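Local atomic coordinates of TOG array regulator of axonemal microtubules protein 1 (Mus musculus, PDB entry 5DN7), a protein that binds microtubules and promotes their polymerization through its TOG domains, takes part in ciliogenesis and is required for proper modification of ciliary microtubules and control of cilium length. Residues 201-213 with 240-252. Residues are numbered along the deposited sequence; the frame is centred on the assembly and turned at random.
Sequences AALEAFAVLASSM and AVQARLARKTLPR
E204 and R244 form a buried salt bridge in which R244 NE donates to E204 OE2 at 2.7 Å with an N-H...O angle of 154°. OE2 lies close to the guanidinium plane, whereas NE approaches from above the carboxylate plane; the bonds from NH2 to the two carboxylate oxygens are weak. NH2 also donates to T249 O (2.6 Å), past the end of helix 237-246, while A207 CB sits over the centre of one guanidinium face, 3.6 Å from R244 CZ. With CG anti to the backbone N (chi1 -179°) and a bend at chi2, the arginine chain passes L203 and A207 to reach this site. Replacing R244 by an alanine removes the guanidinium and would probably leave the buried E204 carboxylate without its countercharge and the 247-249 turn less firmly held. E204 OE1 accepts from the backbone N of A262. Outward, P251 CG packs tightly on V208 CG2 at 3.5 Å, L250 CD2 covers A207 O, and L203 CD2 meets V241 CG2 at 3.9 Å. A210 CB faces L245 CG, and the axes of 201-213 and 240-246 cross at -56°, approaching to 9.3 Å. One arginine thus ties helix 237-246 of TOG 2, and the turn after it, to helix 196-213.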
# COMPACT_ATOMS: atom_id res chain seq x y z
N ALA A 201 -4.21 10.06 -10.62
CA ALA A 201 -4.19 9.65 -9.21
C ALA A 201 -3.72 10.80 -8.33
O ALA A 201 -4.32 11.08 -7.29
CB ALA A 201 -3.31 8.44 -9.01
N ALA A 202 -2.65 11.47 -8.76
CA ALA A 202 -2.04 12.55 -7.99
C ALA A 202 -2.96 13.77 -7.88
O ALA A 202 -2.96 14.44 -6.86
CB ALA A 202 -0.70 12.97 -8.59
N LEU A 203 -3.72 14.07 -8.94
CA LEU A 203 -4.69 15.15 -8.86
C LEU A 203 -5.80 14.81 -7.86
O LEU A 203 -6.19 15.66 -7.05
CB LEU A 203 -5.27 15.45 -10.25
CG LEU A 203 -4.23 16.05 -11.23
CD1 LEU A 203 -4.67 15.89 -12.69
CD2 LEU A 203 -3.92 17.51 -10.91
N GLU A 204 -6.29 13.57 -7.88
CA GLU A 204 -7.26 13.19 -6.84
C GLU A 204 -6.69 13.33 -5.44
O GLU A 204 -7.36 13.84 -4.50
CB GLU A 204 -7.74 11.74 -7.03
CG GLU A 204 -8.59 11.54 -8.27
CD GLU A 204 -9.94 12.27 -8.22
OE1 GLU A 204 -10.84 11.85 -7.45
OE2 GLU A 204 -10.11 13.25 -8.98
N ALA A 205 -5.43 12.90 -5.29
CA ALA A 205 -4.77 13.02 -4.00
C ALA A 205 -4.70 14.48 -3.60
O ALA A 205 -4.95 14.80 -2.45
CB ALA A 205 -3.39 12.40 -4.02
N PHE A 206 -4.39 15.36 -4.54
CA PHE A 206 -4.30 16.78 -4.21
C PHE A 206 -5.67 17.36 -3.83
O PHE A 206 -5.74 18.23 -2.96
CB PHE A 206 -3.64 17.56 -5.35
CG PHE A 206 -2.14 17.84 -5.10
CD1 PHE A 206 -1.24 16.78 -4.98
CD2 PHE A 206 -1.66 19.13 -4.93
CE1 PHE A 206 0.12 17.02 -4.71
CE2 PHE A 206 -0.31 19.37 -4.64
CZ PHE A 206 0.58 18.31 -4.54
N ALA A 207 -6.75 16.88 -4.45
CA ALA A 207 -8.09 17.30 -4.02
C ALA A 207 -8.32 16.92 -2.56
O ALA A 207 -8.82 17.75 -1.75
CB ALA A 207 -9.18 16.68 -4.92
N VAL A 208 -7.95 15.69 -2.20
CA VAL A 208 -8.11 15.28 -0.80
C VAL A 208 -7.20 16.06 0.17
O VAL A 208 -7.60 16.37 1.31
CB VAL A 208 -7.84 13.77 -0.62
CG1 VAL A 208 -8.10 13.37 0.83
CG2 VAL A 208 -8.75 12.97 -1.54
N LEU A 209 -5.98 16.36 -0.25
CA LEU A 209 -5.12 17.21 0.57
C LEU A 209 -5.75 18.59 0.78
O LEU A 209 -5.77 19.08 1.88
CB LEU A 209 -3.73 17.36 -0.04
CG LEU A 209 -2.89 16.09 -0.03
CD1 LEU A 209 -1.65 16.31 -0.84
CD2 LEU A 209 -2.54 15.71 1.41
N ALA A 210 -6.24 19.21 -0.30
CA ALA A 210 -6.89 20.52 -0.18
C ALA A 210 -8.04 20.46 0.81
O ALA A 210 -8.18 21.33 1.67
CB ALA A 210 -7.39 21.00 -1.53
N SER A 211 -8.86 19.42 0.70
CA SER A 211 -9.98 19.24 1.62
C SER A 211 -9.53 19.05 3.07
O SER A 211 -10.20 19.50 4.01
CB SER A 211 -10.84 18.06 1.15
OG SER A 211 -11.70 17.61 2.18
N SER A 212 -8.40 18.38 3.26
CA SER A 212 -7.96 18.05 4.61
C SER A 212 -7.23 19.19 5.30
O SER A 212 -7.24 19.29 6.52
CB SER A 212 -7.07 16.82 4.60
OG SER A 212 -7.83 15.73 4.10
N MET A 213 -6.58 20.04 4.50
CA MET A 213 -5.92 21.23 5.02
C MET A 213 -6.92 22.31 5.39
O MET A 213 -6.63 23.19 6.21
CB MET A 213 -4.94 21.79 3.99
CG MET A 213 -3.72 20.93 3.76
SD MET A 213 -2.91 21.41 2.23
CE MET A 213 -1.42 20.42 2.30
N ALA A 240 -4.15 22.37 -14.29
CA ALA A 240 -4.85 21.14 -13.95
C ALA A 240 -5.15 21.04 -12.45
O ALA A 240 -6.24 20.64 -12.07
CB ALA A 240 -4.03 19.93 -14.41
N VAL A 241 -4.20 21.41 -11.59
CA VAL A 241 -4.45 21.36 -10.15
C VAL A 241 -5.58 22.30 -9.78
O VAL A 241 -6.48 21.93 -9.03
CB VAL A 241 -3.18 21.73 -9.32
CG1 VAL A 241 -3.56 22.09 -7.91
CG2 VAL A 241 -2.19 20.56 -9.32
N GLN A 242 -5.56 23.51 -10.29
CA GLN A 242 -6.60 24.47 -10.00
C GLN A 242 -7.95 24.03 -10.54
O GLN A 242 -8.92 24.14 -9.88
CB GLN A 242 -6.22 25.86 -10.49
CG GLN A 242 -5.06 26.45 -9.70
CD GLN A 242 -4.76 27.86 -10.06
OE1 GLN A 242 -4.33 28.16 -11.17
NE2 GLN A 242 -4.97 28.73 -9.13
N ALA A 243 -7.94 23.48 -11.74
CA ALA A 243 -9.17 22.96 -12.34
C ALA A 243 -9.74 21.87 -11.44
O ALA A 243 -10.91 21.91 -11.11
CB ALA A 243 -8.90 22.44 -13.72
N ARG A 244 -8.91 20.92 -11.03
CA ARG A 244 -9.36 19.86 -10.13
C ARG A 244 -9.89 20.39 -8.79
O ARG A 244 -10.93 19.95 -8.32
CB ARG A 244 -8.23 18.86 -9.86
CG ARG A 244 -8.65 17.70 -8.94
CD ARG A 244 -9.86 16.95 -9.52
NE ARG A 244 -10.37 15.90 -8.64
CZ ARG A 244 -11.31 16.09 -7.72
NH1 ARG A 244 -11.81 17.30 -7.55
NH2 ARG A 244 -11.72 15.08 -6.96
N LEU A 245 -9.17 21.33 -8.19
CA LEU A 245 -9.55 21.88 -6.88
C LEU A 245 -10.84 22.67 -6.96
O LEU A 245 -11.60 22.72 -6.00
CB LEU A 245 -8.46 22.78 -6.32
CG LEU A 245 -7.43 22.20 -5.35
CD1 LEU A 245 -7.05 20.77 -5.70
CD2 LEU A 245 -6.21 23.09 -5.38
N ALA A 246 -11.09 23.30 -8.11
CA ALA A 246 -12.33 24.04 -8.30
C ALA A 246 -13.54 23.10 -8.27
O ALA A 246 -14.63 23.49 -7.84
CB ALA A 246 -12.29 24.82 -9.60
N ARG A 247 -13.35 21.86 -8.73
CA ARG A 247 -14.39 20.84 -8.63
C ARG A 247 -14.48 20.34 -7.20
O ARG A 247 -13.67 19.51 -6.77
CB ARG A 247 -14.11 19.66 -9.56
CG ARG A 247 -14.04 20.03 -11.01
CD ARG A 247 -15.26 20.83 -11.43
NE ARG A 247 -15.49 20.73 -12.87
CZ ARG A 247 -16.45 20.01 -13.43
NH1 ARG A 247 -17.30 19.32 -12.68
NH2 ARG A 247 -16.57 19.98 -14.75
N LYS A 248 -15.46 20.83 -6.46
CA LYS A 248 -15.52 20.48 -5.05
C LYS A 248 -16.14 19.09 -4.86
O LYS A 248 -17.14 18.93 -4.18
CB LYS A 248 -16.32 21.53 -4.27
CG LYS A 248 -15.75 22.96 -4.34
CD LYS A 248 -14.25 23.00 -4.04
CE LYS A 248 -13.89 22.56 -2.61
NZ LYS A 248 -13.42 23.70 -1.76
N THR A 249 -15.54 18.07 -5.47
CA THR A 249 -16.00 16.71 -5.27
C THR A 249 -14.79 15.84 -4.98
O THR A 249 -13.72 16.05 -5.52
CB THR A 249 -16.80 16.17 -6.50
OG1 THR A 249 -17.14 14.79 -6.30
CG2 THR A 249 -15.99 16.32 -7.80
N LEU A 250 -14.96 14.87 -4.10
CA LEU A 250 -13.82 14.12 -3.62
C LEU A 250 -13.96 12.66 -3.99
O LEU A 250 -15.08 12.19 -4.18
CB LEU A 250 -13.70 14.27 -2.10
CG LEU A 250 -13.37 15.67 -1.58
CD1 LEU A 250 -13.67 15.73 -0.11
CD2 LEU A 250 -11.89 15.99 -1.86
N PRO A 251 -12.83 11.93 -4.10
CA PRO A 251 -12.94 10.48 -4.27
C PRO A 251 -13.49 9.86 -2.99
O PRO A 251 -13.61 10.57 -1.99
CB PRO A 251 -11.49 10.05 -4.52
CG PRO A 251 -10.71 11.02 -3.67
CD PRO A 251 -11.43 12.34 -3.87
N ARG A 252 -13.84 8.58 -3.02
CA ARG A 252 -14.38 7.90 -1.85
C ARG A 252 -13.80 6.53 -1.82
O ARG A 252 -13.18 6.10 -2.81
CB ARG A 252 -15.92 7.82 -1.90
CG ARG A 252 -16.45 6.99 -3.09
CD ARG A 252 -17.98 6.86 -3.06
NE ARG A 252 -18.45 6.19 -1.84
CZ ARG A 252 -18.51 4.88 -1.69
NH1 ARG A 252 -18.15 4.08 -2.67
NH2 ARG A 252 -18.96 4.36 -0.54